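Local atomic coordinates of enterobactin synthetase component F-related protein (Vibrio cholerae serotype O1, PDB entry 4OXI), a protein that probably activates glycine with ATP as glycyl-adenylate, as an adenylation domain of a lipopolysaccharide-modification pathway that gives resistance to antimicrobial peptides. Residues Q476-V490 and W527-P541. Residues are numbered along the deposited sequence; the frame is centred on the assembly and turned at random.
With GAP (glycyl-adenosine-5'-phosphate), chain B.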
ATOM      1  N   GLN A 476      -4.130  -6.234  -6.418  1.00 30.15           N
ATOM      2  CA  GLN A 476      -4.835  -5.571  -5.323  1.00 28.73           C
ATOM      3  C   GLN A 476      -5.507  -6.566  -4.369  1.00 29.91           C
ATOM      4  O   GLN A 476      -6.208  -7.490  -4.801  1.00 30.16           O
ATOM      5  CB  GLN A 476      -5.895  -4.636  -5.879  1.00 29.69           C
ATOM      6  CG  GLN A 476      -5.378  -3.606  -6.857  1.00 34.88           C
ATOM      7  CD  GLN A 476      -6.486  -2.655  -7.274  1.00 48.98           C
ATOM      8  OE1 GLN A 476      -7.262  -2.190  -6.433  1.00 59.26           O
ATOM      9  NE2 GLN A 476      -6.588  -2.381  -8.573  1.00 47.91           N
ATOM     10  N   ARG A 477      -5.293  -6.372  -3.073  1.00 25.76           N
ATOM     11  CA  ARG A 477      -5.884  -7.219  -2.038  1.00 28.24           C
ATOM     12  C   ARG A 477      -7.418  -7.153  -2.017  1.00 27.06           C
ATOM     13  O   ARG A 477      -7.995  -6.073  -2.040  1.00 25.77           O
ATOM     14  CB  ARG A 477      -5.352  -6.762  -0.685  1.00 27.19           C
ATOM     15  CG  ARG A 477      -5.912  -7.489   0.523  1.00 31.04           C
ATOM     16  CD  ARG A 477      -5.175  -7.050   1.785  1.00 31.71           C
ATOM     17  NE  ARG A 477      -5.900  -7.380   3.011  1.00 34.85           N
ATOM     18  CZ  ARG A 477      -5.375  -7.306   4.233  1.00 32.10           C
ATOM     19  NH1 ARG A 477      -4.107  -6.925   4.400  1.00 26.81           N
ATOM     20  NH2 ARG A 477      -6.114  -7.625   5.289  1.00 28.80           N
ATOM     21  N   VAL A 478      -8.078  -8.303  -1.959  1.00 27.23           N
ATOM     22  CA  VAL A 478      -9.531  -8.316  -1.811  1.00 26.02           C
ATOM     23  C   VAL A 478     -10.004  -9.617  -1.173  1.00 28.46           C
ATOM     24  O   VAL A 478      -9.370 -10.657  -1.338  1.00 28.70           O
ATOM     25  CB  VAL A 478     -10.237  -8.093  -3.173  1.00 29.59           C
ATOM     26  CG1 VAL A 478      -9.985  -9.262  -4.092  1.00 24.37           C
ATOM     27  CG2 VAL A 478     -11.745  -7.846  -2.979  1.00 28.75           C
ATOM     28  N   GLU A 479     -11.101  -9.557  -0.423  1.00 28.73           N
ATOM     29  CA  GLU A 479     -11.761 -10.768   0.070  1.00 30.66           C
ATOM     30  C   GLU A 479     -12.776 -11.253  -0.972  1.00 29.37           C
ATOM     31  O   GLU A 479     -13.691 -10.515  -1.342  1.00 27.41           O
ATOM     32  CB  GLU A 479     -12.501 -10.472   1.385  1.00 33.85           C
ATOM     33  CG  GLU A 479     -11.643  -9.847   2.499  1.00 32.64           C
ATOM     34  CD  GLU A 479     -10.736 -10.857   3.183  1.00 37.40           C
ATOM     35  OE1 GLU A 479     -10.873 -12.069   2.902  1.00 40.11           O
ATOM     36  OE2 GLU A 479      -9.885 -10.439   4.006  1.00 46.03           O
ATOM     37  N   LEU A 480     -12.625 -12.483  -1.446  1.00 29.35           N
ATOM     38  CA  LEU A 480     -13.586 -13.041  -2.394  1.00 31.60           C
ATOM     39  C   LEU A 480     -14.995 -12.987  -1.811  1.00 31.08           C
ATOM     40  O   LEU A 480     -15.963 -12.832  -2.548  1.00 30.21           O
ATOM     41  CB  LEU A 480     -13.213 -14.473  -2.783  1.00 28.63           C
ATOM     42  CG  LEU A 480     -12.015 -14.564  -3.733  1.00 29.24           C
ATOM     43  CD1 LEU A 480     -11.748 -15.998  -4.144  1.00 28.75           C
ATOM     44  CD2 LEU A 480     -12.202 -13.687  -4.946  1.00 22.29           C
ATOM     45  N   GLU A 481     -15.101 -13.073  -0.485  1.00 30.87           N
ATOM     46  CA  GLU A 481     -16.397 -12.957   0.190  1.00 36.19           C
ATOM     47  C   GLU A 481     -17.017 -11.566   0.096  1.00 33.60           C
ATOM     48  O   GLU A 481     -18.240 -11.443   0.114  1.00 31.34           O
ATOM     49  CB  GLU A 481     -16.320 -13.396   1.656  1.00 30.22           C
ATOM     50  CG  GLU A 481     -16.141 -14.891   1.838  1.00 40.20           C
ATOM     51  CD  GLU A 481     -14.689 -15.279   2.047  1.00 51.70           C
ATOM     52  OE1 GLU A 481     -14.437 -16.441   2.445  1.00 55.40           O
ATOM     53  OE2 GLU A 481     -13.797 -14.421   1.813  1.00 52.85           O
ATOM     54  N   GLU A 482     -16.200 -10.516   0.010  1.00 31.75           N
ATOM     55  CA  GLU A 482     -16.778  -9.186  -0.189  1.00 34.61           C
ATOM     56  C   GLU A 482     -17.478  -9.129  -1.552  1.00 30.91           C
ATOM     57  O   GLU A 482     -18.571  -8.588  -1.674  1.00 30.57           O
ATOM     58  CB  GLU A 482     -15.745  -8.054  -0.070  1.00 31.63           C
ATOM     59  CG  GLU A 482     -16.360  -6.679  -0.408  1.00 36.76           C
ATOM     60  CD  GLU A 482     -15.356  -5.515  -0.497  1.00 43.28           C
ATOM     61  OE1 GLU A 482     -14.123  -5.753  -0.534  1.00 42.66           O
ATOM     62  OE2 GLU A 482     -15.813  -4.346  -0.546  1.00 43.58           O
ATOM     63  N   ILE A 483     -16.846  -9.701  -2.568  1.00 28.76           N
ATOM     64  CA  ILE A 483     -17.413  -9.695  -3.906  1.00 31.35           C
ATOM     65  C   ILE A 483     -18.688 -10.548  -3.939  1.00 29.49           C
ATOM     66  O   ILE A 483     -19.721 -10.119  -4.443  1.00 31.88           O
ATOM     67  CB  ILE A 483     -16.401 -10.209  -4.946  1.00 28.38           C
ATOM     68  CG1 ILE A 483     -15.126  -9.356  -4.898  1.00 28.55           C
ATOM     69  CG2 ILE A 483     -17.019 -10.190  -6.339  1.00 25.43           C
ATOM     70  CD1 ILE A 483     -14.022  -9.811  -5.854  1.00 27.04           C
ATOM     71  N   GLU A 484     -18.606 -11.746  -3.379  1.00 27.08           N
ATOM     72  CA  GLU A 484     -19.755 -12.629  -3.282  1.00 33.54           C
ATOM     73  C   GLU A 484     -20.929 -11.955  -2.569  1.00 33.16           C
ATOM     74  O   GLU A 484     -22.074 -12.040  -3.020  1.00 33.12           O
ATOM     75  CB  GLU A 484     -19.366 -13.928  -2.578  1.00 30.03           C
ATOM     76  CG  GLU A 484     -20.501 -14.939  -2.532  1.00 35.81           C
ATOM     77  CD  GLU A 484     -20.124 -16.207  -1.801  1.00 39.69           C
ATOM     78  OE1 GLU A 484     -21.010 -16.767  -1.118  1.00 39.66           O
ATOM     79  OE2 GLU A 484     -18.954 -16.647  -1.916  1.00 43.98           O
ATOM     80  N   THR A 485     -20.633 -11.260  -1.475  1.00 32.12           N
ATOM     81  CA  THR A 485     -21.655 -10.561  -0.702  1.00 31.21           C
ATOM     82  C   THR A 485     -22.377  -9.516  -1.540  1.00 34.90           C
ATOM     83  O   THR A 485     -23.603  -9.404  -1.489  1.00 37.82           O
ATOM     84  CB  THR A 485     -21.032  -9.900   0.540  1.00 37.98           C
ATOM     85  OG1 THR A 485     -20.639 -10.925   1.463  1.00 33.64           O
ATOM     86  CG2 THR A 485     -22.017  -8.949   1.218  1.00 36.95           C
ATOM     87  N   VAL A 486     -21.610  -8.759  -2.322  1.00 35.04           N
ATOM     88  CA  VAL A 486     -22.169  -7.740  -3.207  1.00 32.13           C
ATOM     89  C   VAL A 486     -22.975  -8.381  -4.339  1.00 34.01           C
ATOM     90  O   VAL A 486     -24.080  -7.937  -4.656  1.00 34.31           O
ATOM     91  CB  VAL A 486     -21.054  -6.829  -3.799  1.00 37.66           C
ATOM     92  CG1 VAL A 486     -21.583  -6.006  -4.977  1.00 31.12           C
ATOM     93  CG2 VAL A 486     -20.436  -5.924  -2.705  1.00 32.16           C
ATOM     94  N   VAL A 487     -22.425  -9.431  -4.947  1.00 34.26           N
ATOM     95  CA  VAL A 487     -23.104 -10.098  -6.058  1.00 34.87           C
ATOM     96  C   VAL A 487     -24.407 -10.764  -5.587  1.00 34.34           C
ATOM     97  O   VAL A 487     -25.417 -10.706  -6.287  1.00 35.04           O
ATOM     98  CB  VAL A 487     -22.168 -11.095  -6.790  1.00 34.33           C
ATOM     99  CG1 VAL A 487     -22.950 -11.984  -7.737  1.00 31.37           C
ATOM    100  CG2 VAL A 487     -21.064 -10.343  -7.543  1.00 31.30           C
ATOM    101  N   ARG A 488     -24.383 -11.365  -4.394  1.00 31.40           N
ATOM    102  CA  ARG A 488     -25.592 -11.928  -3.779  1.00 37.13           C
ATOM    103  C   ARG A 488     -26.700 -10.893  -3.606  1.00 41.81           C
ATOM    104  O   ARG A 488     -27.857 -11.164  -3.938  1.00 42.55           O
ATOM    105  CB  ARG A 488     -25.292 -12.562  -2.415  1.00 32.17           C
ATOM    106  CG  ARG A 488     -24.901 -14.021  -2.487  1.00 34.70           C
ATOM    107  CD  ARG A 488     -24.709 -14.647  -1.100  1.00 35.47           C
ATOM    108  NE  ARG A 488     -24.018 -15.922  -1.249  1.00 35.18           N
ATOM    109  CZ  ARG A 488     -24.625 -17.069  -1.549  1.00 41.73           C
ATOM    110  NH1 ARG A 488     -25.949 -17.108  -1.691  1.00 33.76           N
ATOM    111  NH2 ARG A 488     -23.911 -18.183  -1.698  1.00 38.17           N
ATOM    112  N   ARG A 489     -26.345  -9.727  -3.066  1.00 34.78           N
ATOM    113  CA  ARG A 489     -27.291  -8.625  -2.882  1.00 41.51           C
ATOM    114  C   ARG A 489     -27.918  -8.201  -4.204  1.00 43.40           C
ATOM    115  O   ARG A 489     -29.135  -8.065  -4.313  1.00 43.79           O
ATOM    116  CB  ARG A 489     -26.583  -7.399  -2.296  1.00 43.72           C
ATOM    117  CG  ARG A 489     -26.566  -7.313  -0.782  1.00 53.96           C
ATOM    118  CD  ARG A 489     -26.532  -5.845  -0.330  1.00 56.52           C
ATOM    119  NE  ARG A 489     -25.510  -5.063  -1.028  1.00 53.82           N
ATOM    120  CZ  ARG A 489     -24.252  -4.923  -0.610  1.00 51.40           C
ATOM    121  NH1 ARG A 489     -23.395  -4.190  -1.308  1.00 49.28           N
ATOM    122  NH2 ARG A 489     -23.844  -5.507   0.509  1.00 48.10           N
ATOM    123  N   VAL A 490     -27.063  -7.980  -5.199  1.00 39.04           N
ATOM    124  CA  VAL A 490     -27.472  -7.423  -6.476  1.00 37.97           C
ATOM    125  C   VAL A 490     -28.277  -8.431  -7.313  1.00 40.05           C
ATOM    126  O   VAL A 490     -29.237  -8.063  -7.982  1.00 43.44           O
ATOM    127  CB  VAL A 490     -26.239  -6.914  -7.255  1.00 39.46           C
ATOM    128  CG1 VAL A 490     -26.607  -6.549  -8.666  1.00 40.59           C
ATOM    129  CG2 VAL A 490     -25.604  -5.719  -6.538  1.00 34.70           C
ATOM    130  N   TRP A 527     -27.086  -6.075 -13.233  1.00 37.11           N
ATOM    131  CA  TRP A 527     -26.139  -6.563 -12.228  1.00 40.67           C
ATOM    132  C   TRP A 527     -24.810  -5.829 -12.295  1.00 42.58           C
ATOM    133  O   TRP A 527     -24.281  -5.397 -11.273  1.00 38.54           O
ATOM    134  CB  TRP A 527     -25.853  -8.037 -12.452  1.00 33.65           C
ATOM    135  CG  TRP A 527     -27.029  -8.925 -12.248  1.00 37.20           C
ATOM    136  CD1 TRP A 527     -28.221  -8.606 -11.655  1.00 35.89           C
ATOM    137  CD2 TRP A 527     -27.130 -10.294 -12.647  1.00 34.20           C
ATOM    138  NE1 TRP A 527     -29.053  -9.704 -11.652  1.00 36.09           N
ATOM    139  CE2 TRP A 527     -28.407 -10.752 -12.261  1.00 36.00           C
ATOM    140  CE3 TRP A 527     -26.259 -11.181 -13.290  1.00 35.19           C
ATOM    141  CZ2 TRP A 527     -28.831 -12.062 -12.493  1.00 33.71           C
ATOM    142  CZ3 TRP A 527     -26.687 -12.484 -13.527  1.00 35.93           C
ATOM    143  CH2 TRP A 527     -27.959 -12.909 -13.127  1.00 35.13           C
ATOM    144  N   LEU A 528     -24.276  -5.724 -13.510  1.00 38.16           N
ATOM    145  CA  LEU A 528     -23.023  -5.039 -13.767  1.00 41.47           C
ATOM    146  C   LEU A 528     -23.116  -3.579 -13.334  1.00 43.14           C
ATOM    147  O   LEU A 528     -22.221  -3.054 -12.670  1.00 39.83           O
ATOM    148  CB  LEU A 528     -22.702  -5.112 -15.256  1.00 38.60           C
ATOM    149  CG  LEU A 528     -21.356  -4.547 -15.681  1.00 46.77           C
ATOM    150  CD1 LEU A 528     -20.261  -5.224 -14.878  1.00 41.42           C
ATOM    151  CD2 LEU A 528     -21.125  -4.725 -17.172  1.00 44.34           C
ATOM    152  N   SER A 529     -24.217  -2.937 -13.705  1.00 40.45           N
ATOM    153  CA  SER A 529     -24.434  -1.532 -13.380  1.00 43.55           C
ATOM    154  C   SER A 529     -24.416  -1.281 -11.872  1.00 40.69           C
ATOM    155  O   SER A 529     -23.806  -0.324 -11.403  1.00 43.99           O
ATOM    156  CB  SER A 529     -25.751  -1.046 -13.992  1.00 34.10           C
ATOM    157  OG  SER A 529     -26.247   0.071 -13.283  1.00 45.96           O
ATOM    158  N   GLN A 530     -25.082  -2.146 -11.116  1.00 40.25           N
ATOM    159  CA  GLN A 530     -25.104  -2.017  -9.662  1.00 40.59           C
ATOM    160  C   GLN A 530     -23.781  -2.394  -8.971  1.00 38.66           C
ATOM    161  O   GLN A 530     -23.387  -1.747  -8.012  1.00 38.25           O
ATOM    162  CB  GLN A 530     -26.279  -2.801  -9.077  1.00 35.89           C
ATOM    163  CG  GLN A 530     -27.624  -2.226  -9.502  1.00 48.10           C
ATOM    164  CD  GLN A 530     -28.799  -3.085  -9.076  1.00 50.08           C
ATOM    165  OE1 GLN A 530     -28.635  -4.104  -8.399  1.00 50.06           O
ATOM    166  NE2 GLN A 530     -29.997  -2.675  -9.472  1.00 54.56           N
ATOM    167  N   CYS A 531     -23.105  -3.438  -9.447  1.00 32.50           N
ATOM    168  CA  CYS A 531     -21.823  -3.826  -8.863  1.00 39.61           C
ATOM    169  C   CYS A 531     -20.776  -2.710  -8.924  1.00 41.30           C
ATOM    170  O   CYS A 531     -19.971  -2.561  -8.000  1.00 41.81           O
ATOM    171  CB  CYS A 531     -21.278  -5.086  -9.529  1.00 30.70           C
ATOM    172  SG  CYS A 531     -22.138  -6.576  -9.010  1.00 44.56           S
ATOM    173  N   LYS A 532     -20.802  -1.928 -10.004  1.00 42.20           N
ATOM    174  CA  LYS A 532     -19.825  -0.856 -10.215  1.00 42.79           C
ATOM    175  C   LYS A 532     -19.970   0.265  -9.187  1.00 42.01           C
ATOM    176  O   LYS A 532     -19.044   1.044  -8.983  1.00 39.92           O
ATOM    177  CB  LYS A 532     -19.932  -0.297 -11.639  1.00 39.37           C
ATOM    178  CG  LYS A 532     -19.416  -1.254 -12.705  1.00 43.29           C
ATOM    179  CD  LYS A 532     -19.754  -0.777 -14.123  1.00 46.44           C
ATOM    180  CE  LYS A 532     -19.173  -1.728 -15.175  1.00 49.94           C
ATOM    181  NZ  LYS A 532     -19.552  -1.370 -16.576  1.00 50.77           N
ATOM    182  N   GLN A 533     -21.133   0.341  -8.542  1.00 40.90           N
ATOM    183  CA  GLN A 533     -21.353   1.318  -7.483  1.00 42.16           C
ATOM    184  C   GLN A 533     -20.922   0.801  -6.108  1.00 39.43           C
ATOM    185  O   GLN A 533     -20.939   1.547  -5.137  1.00 42.65           O
ATOM    186  CB  GLN A 533     -22.831   1.740  -7.434  1.00 43.01           C
ATOM    187  CG  GLN A 533     -23.408   2.173  -8.782  1.00 46.11           C
ATOM    188  CD  GLN A 533     -22.493   3.130  -9.534  1.00 58.35           C
ATOM    189  OE1 GLN A 533     -21.905   4.046  -8.941  1.00 60.73           O
ATOM    190  NE2 GLN A 533     -22.364   2.921 -10.850  1.00 59.56           N
ATOM    191  N   GLN A 534     -20.540  -0.468  -6.015  1.00 37.54           N
ATOM    192  CA  GLN A 534     -20.274  -1.060  -4.701  1.00 41.52           C
ATOM    193  C   GLN A 534     -18.920  -1.745  -4.597  1.00 35.13           C
ATOM    194  O   GLN A 534     -18.512  -2.157  -3.514  1.00 39.20           O
ATOM    195  CB  GLN A 534     -21.406  -2.026  -4.316  1.00 42.89           C
ATOM    196  CG  GLN A 534     -22.742  -1.308  -4.134  1.00 46.09           C
ATOM    197  CD  GLN A 534     -23.932  -2.252  -4.135  1.00 57.53           C
ATOM    198  OE1 GLN A 534     -23.988  -3.189  -3.341  1.00 59.02           O
ATOM    199  NE2 GLN A 534     -24.895  -2.005  -5.034  1.00 56.12           N
ATOM    200  N   LEU A 535     -18.242  -1.874  -5.734  1.00 30.63           N
ATOM    201  CA  LEU A 535     -16.925  -2.485  -5.794  1.00 35.19           C
ATOM    202  C   LEU A 535     -16.025  -1.628  -6.675  1.00 35.21           C
ATOM    203  O   LEU A 535     -16.485  -1.007  -7.638  1.00 33.11           O
ATOM    204  CB  LEU A 535     -16.993  -3.891  -6.413  1.00 36.44           C
ATOM    205  CG  LEU A 535     -17.649  -5.044  -5.653  1.00 36.99           C
ATOM    206  CD1 LEU A 535     -17.684  -6.283  -6.525  1.00 33.84           C
ATOM    207  CD2 LEU A 535     -16.900  -5.318  -4.363  1.00 34.43           C
ATOM    208  N   ASN A 536     -14.741  -1.611  -6.352  1.00 30.97           N
ATOM    209  CA  ASN A 536     -13.738  -1.102  -7.274  1.00 30.66           C
ATOM    210  C   ASN A 536     -13.785  -1.919  -8.570  1.00 33.21           C
ATOM    211  O   ASN A 536     -13.899  -3.142  -8.515  1.00 32.64           O
ATOM    212  CB  ASN A 536     -12.365  -1.219  -6.615  1.00 34.94           C
ATOM    213  CG  ASN A 536     -11.263  -0.572  -7.429  1.00 38.50           C
ATOM    214  OD1 ASN A 536     -10.788  -1.136  -8.427  1.00 37.82           O
ATOM    215  ND2 ASN A 536     -10.841   0.617  -7.003  1.00 34.00           N
ATOM    216  N   PRO A 537     -13.692  -1.246  -9.735  1.00 36.50           N
ATOM    217  CA  PRO A 537     -13.754  -1.869 -11.073  1.00 38.28           C
ATOM    218  C   PRO A 537     -12.879  -3.118 -11.212  1.00 36.17           C
ATOM    219  O   PRO A 537     -13.234  -4.056 -11.928  1.00 36.50           O
ATOM    220  CB  PRO A 537     -13.210  -0.771 -11.993  1.00 35.65           C
ATOM    221  CG  PRO A 537     -13.591   0.503 -11.305  1.00 39.23           C
ATOM    222  CD  PRO A 537     -13.542   0.221  -9.817  1.00 35.99           C
ATOM    223  N   THR A 538     -11.744  -3.118 -10.526  1.00 33.04           N
ATOM    224  CA  THR A 538     -10.813  -4.234 -10.590  1.00 35.62           C
ATOM    225  C   THR A 538     -11.490  -5.511 -10.108  1.00 33.00           C
ATOM    226  O   THR A 538     -11.249  -6.592 -10.649  1.00 32.84           O
ATOM    227  CB  THR A 538      -9.585  -3.966  -9.707  1.00 34.64           C
ATOM    228  OG1 THR A 538      -8.941  -2.770 -10.155  1.00 36.64           O
ATOM    229  CG2 THR A 538      -8.602  -5.135  -9.757  1.00 30.23           C
ATOM    230  N   PHE A 539     -12.353  -5.364  -9.106  1.00 29.81           N
ATOM    231  CA  PHE A 539     -12.975  -6.499  -8.454  1.00 33.18           C
ATOM    232  C   PHE A 539     -14.315  -6.893  -9.087  1.00 34.75           C
ATOM    233  O   PHE A 539     -14.821  -7.989  -8.824  1.00 35.40           O
ATOM    234  CB  PHE A 539     -13.144  -6.198  -6.965  1.00 32.10           C
ATOM    235  CG  PHE A 539     -11.862  -5.783  -6.287  1.00 32.68           C
ATOM    236  CD1 PHE A 539     -10.646  -6.374  -6.637  1.00 32.40           C
ATOM    237  CD2 PHE A 539     -11.865  -4.791  -5.311  1.00 34.76           C
ATOM    238  CE1 PHE A 539      -9.454  -5.979  -6.013  1.00 35.03           C
ATOM    239  CE2 PHE A 539     -10.678  -4.387  -4.687  1.00 35.42           C
ATOM    240  CZ  PHE A 539      -9.474  -4.982  -5.035  1.00 32.43           C
ATOM    241  N   VAL A 540     -14.887  -6.019  -9.916  1.00 29.68           N
ATOM    242  CA  VAL A 540     -16.173  -6.333 -10.546  1.00 33.50           C
ATOM    243  C   VAL A 540     -15.989  -7.498 -11.520  1.00 35.82           C
ATOM    244  O   VAL A 540     -15.110  -7.451 -12.389  1.00 33.02           O
ATOM    245  CB  VAL A 540     -16.786  -5.127 -11.276  1.00 34.53           C
ATOM    246  CG1 VAL A 540     -18.095  -5.515 -11.937  1.00 38.02           C
ATOM    247  CG2 VAL A 540     -17.034  -3.983 -10.307  1.00 32.72           C
ATOM    248  N   PRO A 541     -16.795  -8.564 -11.354  1.00 33.58           N
ATOM    249  CA  PRO A 541     -16.678  -9.738 -12.233  1.00 34.79           C
ATOM    250  C   PRO A 541     -16.842  -9.333 -13.697  1.00 34.15           C
ATOM    251  O   PRO A 541     -17.738  -8.543 -14.013  1.00 31.16           O
ATOM    252  CB  PRO A 541     -17.836 -10.638 -11.775  1.00 32.50           C
ATOM    253  CG  PRO A 541     -18.080 -10.220 -10.335  1.00 34.52           C
ATOM    254  CD  PRO A 541     -17.853  -8.728 -10.339  1.00 31.03           C
TER
HETATM  255  N   GAP B 601       2.185  -4.576   2.394  1.00 26.37           N
HETATM  256  CA  GAP B 601       2.436  -5.316   1.122  1.00 32.47           C
HETATM  257  C   GAP B 601       1.143  -6.011   0.746  1.00 40.11           C
HETATM  258  O   GAP B 601       1.021  -6.673  -0.269  1.00 44.62           O
HETATM  259  PA  GAP B 601      -1.466  -6.431   1.508  1.00 30.14           P
HETATM  260  O1A GAP B 601      -2.040  -6.276   2.894  1.00 28.01           O
HETATM  261  O2A GAP B 601      -2.146  -5.790   0.310  1.00 34.80           O
HETATM  262  O3A GAP B 601       0.028  -5.871   1.665  1.00 30.94           O
HETATM  263  C5' GAP B 601      -0.825  -8.840   2.322  1.00 27.31           C
HETATM  264  O5' GAP B 601      -1.307  -8.013   1.262  1.00 32.16           O
HETATM  265  C4' GAP B 601      -0.833 -10.282   1.857  1.00 26.73           C
HETATM  266  O4' GAP B 601      -0.165 -10.378   0.597  1.00 30.58           O
HETATM  267  C3' GAP B 601      -0.032 -11.202   2.753  1.00 27.56           C
HETATM  268  O3' GAP B 601      -0.807 -11.635   3.871  1.00 26.99           O
HETATM  269  C2' GAP B 601       0.335 -12.328   1.802  1.00 28.06           C
HETATM  270  O2' GAP B 601      -0.783 -13.175   1.585  1.00 23.13           O
HETATM  271  C1' GAP B 601       0.501 -11.634   0.475  1.00 26.93           C
HETATM  272  N9  GAP B 601       1.939 -11.385   0.230  1.00 26.75           N
HETATM  273  C8  GAP B 601       2.589 -10.232   0.477  1.00 24.07           C
HETATM  274  N7  GAP B 601       3.896 -10.322   0.125  1.00 23.89           N
HETATM  275  C5  GAP B 601       4.095 -11.571  -0.350  1.00 24.59           C
HETATM  276  C6  GAP B 601       5.249 -12.332  -0.873  1.00 23.82           C
HETATM  277  N6  GAP B 601       6.473 -11.750  -0.986  1.00 23.60           N
HETATM  278  N1  GAP B 601       5.028 -13.613  -1.252  1.00 28.61           N
HETATM  279  C2  GAP B 601       3.810 -14.196  -1.156  1.00 28.26           C
HETATM  280  N3  GAP B 601       2.722 -13.556  -0.686  1.00 26.95           N
HETATM  281  C4  GAP B 601       2.801 -12.266  -0.280  1.00 23.82           C
HETATM  282  O   HOH W   1     -18.378  -3.734  -0.886  1.00 42.68           O
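Val478 lies over one face of the Phe539 ring, its CB 3.7 Å from the ring centroid and 15° off the normal, a CH-pi contact. Gln476 CB meets the edge of that ring at CZ (3.7 Å). Phe539 CG stands anti to its carbonyl carbon (chi1 -54°), which sets the ring against Val478 and Gln476, while Ile483 CD1 packs on Phe539 CB. Farther along helix 480-490, Val486 and Leu535 lie alongside each other, pointing in opposite senses, with CG2 4.0 Å from CD2; Val487 CG2 touches both Cys531 SG and Pro541 CG. Val490 fits between Trp527, Gln530 and Cys531, its CG1 3.6 Å from Trp527 CA. Strands 496-500 and 512-516 border this apolar seam at Ile483. The polar side is looser. Gln476 NE2 gives a weak, bent hydrogen bond (116°) to Thr538 OG1, whose own proton goes to Asn536 OD1, the acceptor of an Asx turn. A water donates to Glu482 OE2 and Gln534 O, joining the segments; Glu482 OE1 is hydrogen-bonded to Ser223 OG. Arg477 points away, NH1 binding GAP O1A (2.6 Å) and NH2 bridging to Glu364. The arrangement is consistent with the small C-terminal subdomain of adenylate-forming enzymes, here joined to the adenylate pocket through Arg477.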